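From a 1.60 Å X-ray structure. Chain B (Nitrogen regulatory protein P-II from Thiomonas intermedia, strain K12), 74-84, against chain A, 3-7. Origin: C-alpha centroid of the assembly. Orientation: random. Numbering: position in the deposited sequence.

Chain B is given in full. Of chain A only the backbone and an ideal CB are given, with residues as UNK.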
# COMPACT_ATOMS: atom_id res chain seq x y z
N LEU B 74 7.98 6.52 -17.91
CA LEU B 74 6.74 7.30 -17.82
C LEU B 74 6.64 8.13 -16.54
O LEU B 74 5.79 9.03 -16.45
CB LEU B 74 5.52 6.38 -17.98
CG LEU B 74 4.14 6.93 -18.29
CD1 LEU B 74 4.17 8.22 -19.15
CD2 LEU B 74 3.29 5.83 -18.89
N VAL B 75 7.55 7.88 -15.56
CA VAL B 75 7.51 8.61 -14.27
C VAL B 75 7.66 10.12 -14.45
O VAL B 75 6.79 10.87 -14.01
CB VAL B 75 8.44 8.07 -13.17
CG1 VAL B 75 8.32 8.92 -11.90
CG2 VAL B 75 8.12 6.61 -12.85
N GLY B 76 8.77 10.54 -15.04
CA GLY B 76 9.06 11.95 -15.31
C GLY B 76 7.92 12.68 -16.00
O GLY B 76 7.40 13.64 -15.43
N PRO B 77 7.43 12.19 -17.16
CA PRO B 77 6.30 12.86 -17.84
C PRO B 77 5.03 12.92 -17.00
O PRO B 77 4.33 13.95 -17.03
CB PRO B 77 6.11 12.02 -19.11
CG PRO B 77 7.48 11.44 -19.38
CD PRO B 77 7.96 11.08 -17.99
N LEU B 78 4.75 11.88 -16.19
CA LEU B 78 3.58 11.86 -15.31
C LEU B 78 3.71 12.91 -14.21
O LEU B 78 2.77 13.65 -13.99
CB LEU B 78 3.34 10.48 -14.70
CG LEU B 78 2.59 9.52 -15.63
CD1 LEU B 78 2.54 8.14 -15.03
CD2 LEU B 78 1.14 10.02 -15.88
N LEU B 79 4.88 12.97 -13.55
CA LEU B 79 5.09 13.97 -12.49
C LEU B 79 5.03 15.38 -13.03
O LEU B 79 4.49 16.26 -12.36
CB LEU B 79 6.40 13.73 -11.72
CG LEU B 79 6.45 12.40 -10.94
CD1 LEU B 79 7.78 12.22 -10.25
CD2 LEU B 79 5.29 12.25 -9.96
N GLU B 80 5.52 15.58 -14.27
CA GLU B 80 5.46 16.88 -14.95
C GLU B 80 3.99 17.27 -15.20
O GLU B 80 3.62 18.43 -15.05
CB GLU B 80 6.24 16.80 -16.27
CG GLU B 80 7.74 16.91 -16.07
CD GLU B 80 8.58 16.52 -17.27
OE1 GLU B 80 8.19 16.84 -18.42
OE2 GLU B 80 9.64 15.88 -17.06
N GLY B 81 3.15 16.28 -15.52
CA GLY B 81 1.73 16.50 -15.72
C GLY B 81 0.99 16.81 -14.42
O GLY B 81 0.06 17.63 -14.42
N PHE B 82 1.38 16.14 -13.32
CA PHE B 82 0.77 16.37 -12.01
C PHE B 82 1.26 17.63 -11.30
O PHE B 82 0.60 18.11 -10.38
CB PHE B 82 0.96 15.15 -11.09
CG PHE B 82 -0.06 14.07 -11.33
CD1 PHE B 82 -1.36 14.20 -10.85
CD2 PHE B 82 0.30 12.90 -12.00
CE1 PHE B 82 -2.31 13.20 -11.07
CE2 PHE B 82 -0.65 11.90 -12.22
CZ PHE B 82 -1.95 12.07 -11.77
N GLN B 83 2.42 18.17 -11.75
CA GLN B 83 3.05 19.33 -11.11
C GLN B 83 2.14 20.55 -10.94
O GLN B 83 2.01 20.99 -9.78
CB GLN B 83 4.40 19.68 -11.75
CG GLN B 83 5.03 20.96 -11.17
CD GLN B 83 6.29 21.38 -11.86
OE1 GLN B 83 6.60 20.98 -13.00
NE2 GLN B 83 7.07 22.20 -11.17
N PRO B 84 1.48 21.10 -11.98
CA PRO B 84 0.63 22.29 -11.75
C PRO B 84 -0.48 21.98 -10.76
O PRO B 84 -0.83 22.83 -9.92
CB PRO B 84 0.08 22.61 -13.14
CG PRO B 84 1.10 22.05 -14.07
CD PRO B 84 1.53 20.77 -13.42
N UNK A 3 13.23 16.90 -15.29
CA UNK A 3 12.68 18.18 -14.83
C UNK A 3 12.26 18.13 -13.36
O UNK A 3 12.56 19.07 -12.63
CB UNK A 3 11.48 18.58 -15.69
N UNK A 4 11.60 17.04 -12.91
CA UNK A 4 11.19 16.92 -11.51
C UNK A 4 12.21 16.06 -10.78
O UNK A 4 12.33 14.87 -11.08
CB UNK A 4 9.79 16.32 -11.39
N UNK A 5 12.91 16.63 -9.78
CA UNK A 5 13.90 15.87 -9.03
C UNK A 5 13.17 15.00 -8.03
O UNK A 5 12.12 15.39 -7.52
CB UNK A 5 14.90 16.79 -8.33
N UNK A 6 13.69 13.78 -7.82
CA UNK A 6 13.15 12.85 -6.83
C UNK A 6 14.15 12.69 -5.70
O UNK A 6 15.37 12.77 -5.92
CB UNK A 6 12.83 11.49 -7.46
N UNK A 7 13.62 12.49 -4.48
CA UNK A 7 14.42 12.40 -3.28
C UNK A 7 13.99 11.18 -2.48
O UNK A 7 12.81 10.85 -2.46
CB UNK A 7 14.30 13.68 -2.44

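The helix of chain B presents B:Val75, B:Leu79, B:Glu80 and B:Gln83 to an extended segment of chain A, whose CB atoms at 3, 4 and 6 point toward it. No hydrogen bond crosses between the two stretches, so side-chain packing defines the contact.

At position 3 CA-to-CB points toward the helix, and the ideal CB already lies 3.5 Å from B:Glu80 OE2. The carboxylate could be met by a basic or hydroxyl-bearing side chain, while a small residue would fit without further demands; an acidic one would be the poorest match. The deposited residue is A:Ala3. A:Ala3 CB sits 3.6 Å from B:Glu80 OE2, a simple van der Waals contact that leaves the carboxylate without a polar partner here.

At position 4 CA-to-CB also points toward the helix. Its ideal CB is 4.3 Å from B:Leu79 CB and 5.1 Å from B:Glu80 CG, and phi/psi of -99/117 is an extended conformation that β-branched residues readily adopt. The nearby surface is largely aliphatic, formed by B:Leu79 and the methylene part of B:Glu80, with the amide of B:Gln83 farther along. Valine, isoleucine, leucine or methionine would all suit, and the space beyond CB favours the longer ones. The deposited residue is A:Ile4, which has the largest covered area in either stretch. With chi1 and chi2 both m, A:Ile4 CG1 lies 4.1 Å from B:Leu79 CB and also 4.1 Å from B:Glu80 CG. A:Ile4 CD1 continues to 3.4 Å from B:Gln83 OE1, a close contact between a methyl group and a polar oxygen, with no hydrogen bond.

At position 5 the extended backbone turns CA-to-CB away from chain B, and nothing of the helix lies within 5.5 Å of the ideal CB. This stretch sets little restriction, and polar or charged residues are as plausible as any. It is A:Lys5, its side chain fully extended and making no contact with the helix.

Position 6 again points toward chain B, but no helix atom comes within 5.5 Å of its ideal CB. A side chain must therefore bridge a gap to reach the methyl groups of B:Leu79 and B:Val75; leucine or methionine could do so, and perhaps phenylalanine, whereas alanine would stop short. The residue is A:Leu6, in the m,t rotamer. A:Leu6 CD2 lies 3.6 Å from B:Leu79 CD1; A:Leu6 CD1 is 4.3 Å from B:Val75 CG1 and just as far from B:Leu79 CD1.

Position 7 is out of reach, so this stretch of chain B gives no basis for choosing a residue. A:Tyr7 occupies it without reaching the helix.

Chain A 3-7: AIKLY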
# COMPACT_ATOMS: atom_id res chain seq x y z
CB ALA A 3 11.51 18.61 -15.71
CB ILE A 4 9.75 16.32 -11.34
CG1 ILE A 4 8.65 17.14 -12.06
CG2 ILE A 4 9.41 16.05 -9.84
CD1 ILE A 4 8.33 18.53 -11.47
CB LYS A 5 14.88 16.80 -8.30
CG LYS A 5 16.16 16.11 -7.83
CD LYS A 5 17.20 17.11 -7.33
CE LYS A 5 18.21 16.44 -6.43
NZ LYS A 5 19.18 17.41 -5.87
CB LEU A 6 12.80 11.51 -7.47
CG LEU A 6 11.58 11.53 -8.41
CD1 LEU A 6 11.38 10.16 -9.07
CD2 LEU A 6 10.28 11.85 -7.62
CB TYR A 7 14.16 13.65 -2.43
CG TYR A 7 14.55 14.93 -3.12
CD1 TYR A 7 13.68 15.58 -3.99
CD2 TYR A 7 15.77 15.53 -2.85
CE1 TYR A 7 14.01 16.80 -4.57
CE2 TYR A 7 16.11 16.76 -3.41
CZ TYR A 7 15.23 17.39 -4.28
OH TYR A 7 15.57 18.59 -4.85
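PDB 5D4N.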